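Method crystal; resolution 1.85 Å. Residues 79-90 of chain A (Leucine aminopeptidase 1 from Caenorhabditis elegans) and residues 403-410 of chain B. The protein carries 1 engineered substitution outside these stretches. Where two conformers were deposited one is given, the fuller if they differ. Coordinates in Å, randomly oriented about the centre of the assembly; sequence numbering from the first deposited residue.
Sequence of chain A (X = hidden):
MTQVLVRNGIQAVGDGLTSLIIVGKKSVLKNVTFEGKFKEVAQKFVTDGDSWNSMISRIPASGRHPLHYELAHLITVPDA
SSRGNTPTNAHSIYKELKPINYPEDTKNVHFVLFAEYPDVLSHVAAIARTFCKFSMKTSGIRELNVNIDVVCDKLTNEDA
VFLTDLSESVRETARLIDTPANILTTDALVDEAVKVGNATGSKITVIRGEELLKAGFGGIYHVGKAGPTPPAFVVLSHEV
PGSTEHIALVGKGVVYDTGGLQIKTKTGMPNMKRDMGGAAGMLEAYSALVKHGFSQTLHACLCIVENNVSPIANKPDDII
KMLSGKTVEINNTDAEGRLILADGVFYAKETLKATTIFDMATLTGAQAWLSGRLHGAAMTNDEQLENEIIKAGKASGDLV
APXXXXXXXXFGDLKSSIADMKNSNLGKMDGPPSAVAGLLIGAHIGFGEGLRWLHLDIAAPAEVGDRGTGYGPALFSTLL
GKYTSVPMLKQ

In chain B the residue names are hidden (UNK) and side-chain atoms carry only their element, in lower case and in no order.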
ATOM      1  N   ASP A  79     -41.283  15.881   8.674  1.00 20.74           N
ATOM      2  CA  ASP A  79     -41.861  16.982   7.928  1.00 21.49           C
ATOM      3  C   ASP A  79     -40.812  17.959   7.387  1.00 20.73           C
ATOM      4  O   ASP A  79     -40.927  18.434   6.258  1.00 27.35           O
ATOM      5  CB  ASP A  79     -42.861  17.718   8.806  1.00 24.73           C
ATOM      6  CG  ASP A  79     -44.200  17.011   8.853  1.00 22.17           C
ATOM      7  OD1 ASP A  79     -44.906  16.996   7.828  1.00 28.08           O
ATOM      8  OD2 ASP A  79     -44.527  16.472   9.913  1.00 25.82           O
ATOM      9  N   ALA A  80     -39.792  18.225   8.194  1.00 21.27           N
ATOM     10  CA  ALA A  80     -38.727  19.184   7.837  1.00 27.31           C
ATOM     11  C   ALA A  80     -37.751  18.598   6.824  1.00 20.32           C
ATOM     12  O   ALA A  80     -37.496  17.403   6.833  1.00 19.19           O
ATOM     13  CB  ALA A  80     -37.967  19.599   9.079  1.00 24.90           C
ATOM     14  N   SER A  81     -37.183  19.441   5.965  1.00 21.93           N
ATOM     15  CA  SER A  81     -36.110  18.990   5.080  1.00 23.40           C
ATOM     16  C   SER A  81     -35.191  20.148   4.726  1.00 23.56           C
ATOM     17  O   SER A  81     -35.624  21.306   4.667  1.00 20.56           O
ATOM     18  CB  SER A  81     -36.656  18.345   3.786  1.00 18.00           C
ATOM     19  OG  SER A  81     -37.441  19.286   3.091  1.00 26.65           O
ATOM     20  N   SER A  82     -33.933  19.822   4.466  1.00 19.78           N
ATOM     21  CA  SER A  82     -32.960  20.823   4.021  1.00 21.86           C
ATOM     22  C   SER A  82     -33.126  21.097   2.536  1.00 19.03           C
ATOM     23  O   SER A  82     -33.705  20.296   1.762  1.00 18.17           O
ATOM     24  CB  SER A  82     -31.532  20.298   4.242  1.00 19.15           C
ATOM     25  OG  SER A  82     -31.298  19.201   3.354  1.00 19.47           O
ATOM     26  N   ARG A  83     -32.540  22.207   2.103  1.00 18.48           N
ATOM     27  CA  ARG A  83     -32.687  22.575   0.709  0.70 20.58           C
ATOM     28  C   ARG A  83     -32.025  21.596  -0.261  1.00 21.28           C
ATOM     29  O   ARG A  83     -32.512  21.442  -1.370  1.00 20.66           O
ATOM     30  CB  ARG A  83     -32.265  24.026   0.452  0.70 25.28           C
ATOM     31  CG  ARG A  83     -30.798  24.309   0.712  0.70 22.91           C
ATOM     32  CD  ARG A  83     -30.514  25.814   0.595  0.70 23.56           C
ATOM     33  NE  ARG A  83     -29.099  26.059   0.317  0.70 27.18           N
ATOM     34  CZ  ARG A  83     -28.552  26.046  -0.897  0.70 25.22           C
ATOM     35  NH1 ARG A  83     -27.254  26.272  -1.039  0.70 24.19           N
ATOM     36  NH2 ARG A  83     -29.290  25.802  -1.969  0.70 23.88           N
ATOM     37  N   GLY A  84     -30.971  20.894   0.168  1.00 17.78           N
ATOM     38  CA  GLY A  84     -30.301  19.884  -0.689  1.00 17.39           C
ATOM     39  C   GLY A  84     -31.027  18.536  -0.750  1.00 22.80           C
ATOM     40  O   GLY A  84     -30.749  17.705  -1.634  1.00 21.53           O
ATOM     41  N   ASN A  85     -31.989  18.347   0.156  1.00 18.17           N
ATOM     42  CA  ASN A  85     -32.768  17.111   0.249  1.00 14.11           C
ATOM     43  C   ASN A  85     -33.997  17.221  -0.664  1.00 20.28           C
ATOM     44  O   ASN A  85     -34.216  18.248  -1.288  1.00 23.38           O
ATOM     45  CB  ASN A  85     -33.192  16.922   1.707  1.00 18.52           C
ATOM     46  CG  ASN A  85     -33.665  15.493   2.030  1.00 19.08           C
ATOM     47  OD1 ASN A  85     -33.798  14.626   1.146  1.00 19.31           O
ATOM     48  ND2 ASN A  85     -33.938  15.261   3.312  1.00 16.59           N
ATOM     49  N   THR A  86     -34.787  16.159  -0.755  1.00 20.29           N
ATOM     50  CA  THR A  86     -36.147  16.272  -1.292  1.00 18.37           C
ATOM     51  C   THR A  86     -37.111  16.608  -0.145  1.00 19.87           C
ATOM     52  O   THR A  86     -37.029  16.010   0.945  1.00 20.11           O
ATOM     53  CB  THR A  86     -36.577  14.949  -2.012  1.00 20.97           C
ATOM     54  OG1 THR A  86     -37.991  14.979  -2.280  1.00 17.38           O
ATOM     55  CG2 THR A  86     -36.230  13.712  -1.142  1.00 18.19           C
ATOM     56  N   PRO A  87     -38.053  17.537  -0.387  1.00 20.01           N
ATOM     57  CA  PRO A  87     -39.035  17.819   0.668  1.00 19.55           C
ATOM     58  C   PRO A  87     -40.000  16.654   0.923  1.00 21.12           C
ATOM     59  O   PRO A  87     -40.698  16.636   1.938  1.00 20.19           O
ATOM     60  CB  PRO A  87     -39.801  19.031   0.137  1.00 20.31           C
ATOM     61  CG  PRO A  87     -39.655  18.965  -1.350  1.00 26.66           C
ATOM     62  CD  PRO A  87     -38.293  18.326  -1.611  1.00 18.67           C
ATOM     63  N   THR A  88     -39.998  15.669   0.028  1.00 18.06           N
ATOM     64  CA  THR A  88     -40.767  14.426   0.258  1.00 18.96           C
ATOM     65  C   THR A  88     -40.189  13.587   1.385  1.00 20.11           C
ATOM     66  O   THR A  88     -40.897  12.759   1.966  1.00 19.44           O
ATOM     67  CB  THR A  88     -40.811  13.538  -1.002  1.00 17.70           C
ATOM     68  OG1 THR A  88     -39.522  12.945  -1.197  1.00 18.88           O
ATOM     69  CG2 THR A  88     -41.199  14.324  -2.255  1.00 16.87           C
ATOM     70  N   ASN A  89     -38.885  13.753   1.658  1.00 16.43           N
ATOM     71  CA  ASN A  89     -38.167  12.890   2.640  1.00 18.61           C
ATOM     72  C   ASN A  89     -38.345  11.387   2.340  1.00 16.23           C
ATOM     73  O   ASN A  89     -38.380  10.551   3.243  1.00 15.79           O
ATOM     74  CB  ASN A  89     -38.613  13.193   4.078  1.00 18.17           C
ATOM     75  CG  ASN A  89     -38.021  14.478   4.617  1.00 24.88           C
ATOM     76  OD1 ASN A  89     -38.722  15.292   5.221  1.00 26.77           O
ATOM     77  ND2 ASN A  89     -36.736  14.680   4.380  1.00 22.13           N
ATOM     78  N   ALA A  90     -38.464  11.049   1.061  1.00 15.68           N
ATOM     79  CA  ALA A  90     -38.811   9.669   0.692  1.00 17.23           C
ATOM     80  C   ALA A  90     -37.754   8.687   1.141  1.00 19.31           C
ATOM     81  O   ALA A  90     -38.083   7.567   1.515  1.00 17.71           O
ATOM     82  CB  ALA A  90     -39.071   9.554  -0.796  1.00 17.90           C
TER
ATOM     83  N   UNK B 403     -21.473  23.396  -3.299  0.50 15.46           N
ATOM     84  CA  UNK B 403     -21.642  22.100  -2.626  0.50 16.38           C
ATOM     85  C   UNK B 403     -23.098  21.920  -2.236  0.50 17.44           C
ATOM     86  O   UNK B 403     -23.828  22.896  -2.035  0.50 19.47           O
ATOM     87  c   UNK B 403     -17.832  22.425   0.712  0.50  8.10           C
ATOM     88  c   UNK B 403     -19.315  21.940  -1.545  0.50 13.16           C
ATOM     89  s   UNK B 403     -18.392  21.028  -0.274  0.50 11.54           S
ATOM     90  c   UNK B 403     -20.805  22.041  -1.332  0.50 18.47           C
ATOM     91  N   UNK B 404     -23.511  20.666  -2.095  1.00 16.32           N
ATOM     92  CA  UNK B 404     -24.826  20.366  -1.506  1.00 19.09           C
ATOM     93  C   UNK B 404     -24.888  20.769  -0.050  1.00 16.88           C
ATOM     94  O   UNK B 404     -23.945  20.505   0.729  1.00 19.18           O
ATOM     95  c   UNK B 404     -26.922  18.788  -3.322  1.00 20.28           C
ATOM     96  c   UNK B 404     -25.532  16.709  -2.805  1.00 16.70           C
ATOM     97  c   UNK B 404     -25.546  18.257  -2.914  1.00 18.75           C
ATOM     98  c   UNK B 404     -25.137  18.860  -1.572  1.00 20.62           C
ATOM     99  N   UNK B 405     -26.012  21.385   0.307  1.00 17.68           N
ATOM    100  CA  UNK B 405     -26.292  21.720   1.693  1.00 15.80           C
ATOM    101  C   UNK B 405     -27.409  20.808   2.201  1.00 18.75           C
ATOM    102  O   UNK B 405     -28.595  21.026   1.903  1.00 17.77           O
ATOM    103  c   UNK B 405     -26.725  23.189   1.827  1.00 15.82           C
ATOM    104  c   UNK B 405     -27.475  24.338   5.946  1.00 16.86           C
ATOM    105  c   UNK B 405     -26.181  24.315   5.455  1.00 18.40           C
ATOM    106  c   UNK B 405     -26.990  23.606   3.263  1.00 20.19           C
ATOM    107  c   UNK B 405     -25.936  23.944   4.106  1.00 19.72           C
ATOM    108  c   UNK B 405     -28.285  23.628   3.776  1.00 17.96           C
ATOM    109  c   UNK B 405     -28.540  24.000   5.111  1.00 17.01           C
ATOM    110  N   UNK B 406     -27.045  19.811   2.995  1.00 15.62           N
ATOM    111  CA  UNK B 406     -28.064  18.861   3.495  1.00 16.15           C
ATOM    112  C   UNK B 406     -27.685  18.271   4.866  1.00 15.15           C
ATOM    113  O   UNK B 406     -27.323  17.107   4.953  1.00 16.51           O
ATOM    114  c   UNK B 406     -28.308  17.748   2.449  1.00 16.88           C
ATOM    115  N   UNK B 407     -27.770  19.086   5.943  1.00 16.61           N
ATOM    116  CA  UNK B 407     -27.392  18.559   7.247  1.00 16.88           C
ATOM    117  C   UNK B 407     -28.280  17.364   7.628  1.00 18.93           C
ATOM    118  O   UNK B 407     -27.787  16.404   8.207  1.00 17.04           O
ATOM    119  c   UNK B 407     -27.575  20.984   7.310  1.00 19.38           C
ATOM    120  c   UNK B 407     -28.196  20.508   6.011  1.00 19.07           C
ATOM    121  c   UNK B 407     -27.620  19.735   8.199  1.00 17.73           C
ATOM    122  N   UNK B 408     -29.562  17.405   7.267  1.00 17.86           N
ATOM    123  CA  UNK B 408     -30.437  16.245   7.554  1.00 19.35           C
ATOM    124  C   UNK B 408     -29.954  14.935   6.933  1.00 20.56           C
ATOM    125  O   UNK B 408     -30.017  13.875   7.569  1.00 19.35           O
ATOM    126  o   UNK B 408     -31.122  17.188   4.984  1.00 17.56           O
ATOM    127  c   UNK B 408     -32.104  17.016   5.749  1.00 21.03           C
ATOM    128  o   UNK B 408     -33.279  17.241   5.376  1.00 20.58           O
ATOM    129  c   UNK B 408     -31.907  16.528   7.196  1.00 17.83           C
ATOM    130  N   UNK B 409     -29.452  14.995   5.708  1.00 15.57           N
ATOM    131  CA  UNK B 409     -28.994  13.770   5.027  1.00 16.46           C
ATOM    132  C   UNK B 409     -27.590  13.347   5.453  1.00 20.04           C
ATOM    133  O   UNK B 409     -27.301  12.156   5.483  1.00 18.06           O
ATOM    134  c   UNK B 409     -29.009  13.948   3.508  1.00 17.50           C
ATOM    135  c   UNK B 409     -30.156  14.254   1.325  1.00 14.29           C
ATOM    136  c   UNK B 409     -31.292  12.895   3.173  1.00 16.69           C
ATOM    137  c   UNK B 409     -30.389  14.110   2.851  1.00 16.88           C
ATOM    138  N   UNK B 410     -26.720  14.313   5.751  1.00 18.79           N
ATOM    139  CA  UNK B 410     -25.283  14.028   5.835  1.00 17.08           C
ATOM    140  C   UNK B 410     -24.670  14.138   7.231  1.00 18.80           C
ATOM    141  O   UNK B 410     -23.610  13.584   7.477  1.00 19.55           O
ATOM    142  c   UNK B 410     -24.485  14.925   4.870  1.00 17.79           C
ATOM    143  c   UNK B 410     -25.128  15.918   1.222  1.00 20.17           C
ATOM    144  c   UNK B 410     -25.408  13.652   2.868  1.00 16.76           C
ATOM    145  c   UNK B 410     -25.784  13.577   1.521  1.00 17.94           C
ATOM    146  c   UNK B 410     -25.636  14.711   0.679  1.00 18.91           C
ATOM    147  c   UNK B 410     -24.922  14.847   3.422  1.00 17.54           C
ATOM    148  c   UNK B 410     -24.768  15.965   2.596  1.00 15.66           C
TER
HETATM  149  O   HOH W   1     -35.100  15.759   6.850  1.00 24.96           O

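Position 403 carries three carbons and a sulfur in an unbranched chain, with the sulfur between the second carbon and the last. Its end leads away from chain A and makes no contact with it. This is M403(B).

Position 404 has four carbons, forked at the second. CA-to-CB runs sideways, yet one tip of the fork reaches within 4.3 Å of the O of G84(A). A fork there, with only carbon, means leucine: L404(B), its CD2 making that approach.

At 405 one carbon leads to a ring of six carbons with no oxygen, which excludes tyrosine. CB points toward chain A and lies 4.0 Å from NE of R83(A), whose aliphatic part runs past the ring obliquely. The residue is F405(B). Its backbone also takes part: G84(A) N donates to F405(B) O at 2.9 Å.

Position 406 has a single side-chain carbon, 3.4 Å from OG of S82(A), so it is A406(B). It sits right before the helix, and its CA is the nearest to that of G84(A), at 4.9 Å. An ideal CB on G84(A) would stand 2.5 Å from F405(B) O, a clash, so glycine suits this close pass.

Position 407 has three carbons closing onto its own backbone N, the ring carbon bonded to that N 3.8 Å from CB of S82(A); this is proline, P407(B), the first residue of the helix.

Position 408 has two carbons, too few for glutamate, the second bearing two oxygens. One oxygen accepts from S82(A) OG, the other from both S82(A) N and the side-chain amide of N85(A). An amide nitrogen could not accept these bonds, so the residue is aspartate, D408(B). OD1 lies 2.6 Å from S82(A) OG; OD2 lies 2.8 Å from S82(A) N and 2.9 Å from N85(A) ND2.

Position 409 again shows four carbons forked at the second, one tip 3.6 Å from ND2 of N85(A). It is L409(B).

Position 410 shows one carbon and a six-carbon ring, out of contact with chain A: F410(B), whose CZ stays 6.4 Å from O of G84(A).

The contact works by fitting a turn against a helix start. The type I turn from S82(A) to N85(A) presents S82(A) N, S82(A) OG and N85(A) ND2 to one carboxylate, while the lack of a CB at G84(A) leaves room for the close pass in which its N reaches F405(B) O. Water 1 extends the polar cluster, donating to A80(A) O at 2.9 Å and D408(B) OD2 at 2.8 Å. F405(B) packs beside R83(A), while CD2 of L409(B) lies next to the N85(A) bond to the carboxylate.

Chain B 403-410: MLFAPDLF
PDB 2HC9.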